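Local coordinates for nitrogen regulatory protein P-II (Thiomonas intermedia, PDB 5DRK), which binds adenine nucleotides such as AMP and ADP and, as a PII-family signalling protein, probably regulates the activity of other proteins, at residues I14-A19 with I64-A69. Sequence-based numbering, arbitrary orientation.
With AMP (adenosine monophosphate), chain D.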
# COMPACT_ATOMS: atom_id res chain seq x y z
N ILE B 14 0.83 8.39 -0.53
CA ILE B 14 0.87 9.71 0.10
C ILE B 14 0.04 9.71 1.38
O ILE B 14 -1.19 9.57 1.32
CB ILE B 14 0.33 10.81 -0.84
CG1 ILE B 14 1.04 10.76 -2.20
CG2 ILE B 14 0.52 12.20 -0.21
CD1 ILE B 14 0.24 11.39 -3.35
N ILE B 15 0.69 9.89 2.50
CA ILE B 15 0.03 9.89 3.78
C ILE B 15 -0.02 11.27 4.41
O ILE B 15 0.97 11.88 4.58
CB ILE B 15 0.71 8.87 4.69
CG1 ILE B 15 0.73 7.51 4.03
CG2 ILE B 15 0.06 8.81 6.04
CD1 ILE B 15 1.51 6.46 4.78
N LEU B 16 -1.22 11.73 4.74
CA LEU B 16 -1.45 13.05 5.32
C LEU B 16 -2.79 13.20 6.04
O LEU B 16 -3.63 12.36 5.95
CB LEU B 16 -1.34 14.15 4.28
CG LEU B 16 -1.84 14.02 2.84
CD1 LEU B 16 -2.85 12.93 2.59
CD2 LEU B 16 -2.28 15.32 2.20
N GLU B 17 -2.95 14.29 6.75
CA GLU B 17 -4.18 14.55 7.44
C GLU B 17 -5.31 14.72 6.45
O GLU B 17 -5.17 15.33 5.43
CB GLU B 17 -4.05 15.74 8.37
CG GLU B 17 -3.23 15.48 9.62
CD GLU B 17 -2.70 16.76 10.22
OE1 GLU B 17 -1.86 17.39 9.62
OE2 GLU B 17 -3.14 17.15 11.28
N GLY B 18 -6.45 14.16 6.76
CA GLY B 18 -7.60 14.18 5.88
C GLY B 18 -8.11 15.56 5.51
O GLY B 18 -8.70 15.71 4.45
N ALA B 19 -7.89 16.55 6.37
CA ALA B 19 -8.36 17.91 6.08
C ALA B 19 -7.66 18.50 4.85
O ALA B 19 -8.16 19.45 4.24
CB ALA B 19 -8.17 18.83 7.30
N ILE B 64 -5.24 9.90 6.05
CA ILE B 64 -5.57 9.06 4.89
C ILE B 64 -4.31 8.69 4.11
O ILE B 64 -3.27 9.33 4.25
CB ILE B 64 -6.57 9.75 3.92
CG1 ILE B 64 -5.92 10.97 3.25
CG2 ILE B 64 -7.83 10.17 4.65
CD1 ILE B 64 -6.81 11.65 2.24
N MET B 65 -4.41 7.66 3.28
CA MET B 65 -3.35 7.34 2.37
C MET B 65 -3.92 7.37 0.94
O MET B 65 -4.91 6.71 0.62
CB MET B 65 -2.73 5.98 2.69
CG MET B 65 -1.71 5.54 1.65
SD MET B 65 -0.79 4.06 2.12
CE MET B 65 -1.97 2.78 1.73
N ILE B 66 -3.26 8.16 0.10
CA ILE B 66 -3.63 8.28 -1.30
C ILE B 66 -2.67 7.43 -2.12
O ILE B 66 -1.45 7.64 -2.08
CB ILE B 66 -3.59 9.76 -1.78
CG1 ILE B 66 -4.55 10.62 -0.92
CG2 ILE B 66 -3.89 9.86 -3.28
CD1 ILE B 66 -4.57 12.10 -1.28
N ILE B 67 -3.22 6.46 -2.84
CA ILE B 67 -2.46 5.59 -3.73
C ILE B 67 -2.59 6.13 -5.14
O ILE B 67 -3.71 6.27 -5.66
CB ILE B 67 -2.96 4.10 -3.64
CG1 ILE B 67 -2.94 3.60 -2.18
CG2 ILE B 67 -2.14 3.18 -4.56
CD1 ILE B 67 -3.76 2.30 -1.93
N ALA B 68 -1.47 6.43 -5.78
CA ALA B 68 -1.52 6.96 -7.14
C ALA B 68 -0.47 6.30 -8.03
O ALA B 68 0.72 6.47 -7.81
CB ALA B 68 -1.33 8.50 -7.14
N ALA B 69 -0.93 5.56 -9.02
CA ALA B 69 -0.07 5.05 -10.08
C ALA B 69 0.18 6.15 -11.11
O ALA B 69 -0.75 6.74 -11.62
CB ALA B 69 -0.70 3.82 -10.74
P AMP D . -11.20 2.96 -13.57
O1P AMP D . -10.71 1.66 -13.78
O2P AMP D . -10.58 3.98 -14.34
O3P AMP D . -12.62 2.96 -13.53
O5' AMP D . -10.82 3.29 -12.12
C5' AMP D . -11.43 2.60 -11.07
C4' AMP D . -10.68 2.69 -9.77
O4' AMP D . -9.37 2.19 -9.85
C3' AMP D . -10.56 4.10 -9.25
O3' AMP D . -11.67 4.52 -8.54
C2' AMP D . -9.36 3.98 -8.38
O2' AMP D . -9.70 3.60 -7.08
C1' AMP D . -8.52 2.92 -9.02
N9 AMP D . -7.46 3.57 -9.82
C8 AMP D . -7.57 3.81 -11.09
N7 AMP D . -6.50 4.39 -11.56
C5 AMP D . -5.67 4.55 -10.60
C6 AMP D . -4.35 5.12 -10.44
N6 AMP D . -3.69 5.66 -11.44
N1 AMP D . -3.83 5.12 -9.25
C2 AMP D . -4.45 4.61 -8.25
N3 AMP D . -5.64 4.08 -8.31
C4 AMP D . -6.30 4.01 -9.44
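Two neighbouring antiparallel strands of the PII sheet meet here, with Ile14 and Leu16 opposite Ile66 and Ile64 in hydrogen-bonded pairs and Ile15 opposite Met65 in the non-hydrogen-bonded pair between them. Ile14 N gives its hydrogen to Ile66 O at 2.9 Å, and Ile66 N returns one to Ile14 O at 2.8 Å. Further along, Ile64 N reaches Leu16 O at 2.9 Å, while the reverse bond from Leu16 N to Ile64 O is longer, 3.2 Å. On the helix-covered face, Leu16 turns CG between its backbone N and carbonyl carbon (chi1 39°), which brings CD1 across to Ile64 CG1 at 3.7 Å, the two side chains crossing at a slant; helices 21-31 and 75-88 close over this face. On the other face Ile15 CG1 packs against Met65 CG at 3.9 Å, and the two side chains face the third subunit, with Ile15 also touching a bound ADP. Farther along strand 63-70, which strand 7-17 still flanks through Leu12 and Leu9, Ala69 reads the adenine edge of AMP: its N donates to AMP N1 (2.9 Å) and its O accepts from AMP N6. Helices on one face, neighbouring subunits on the other and nucleotides in the intersubunit clefts characterise the ferredoxin-like PII trimer.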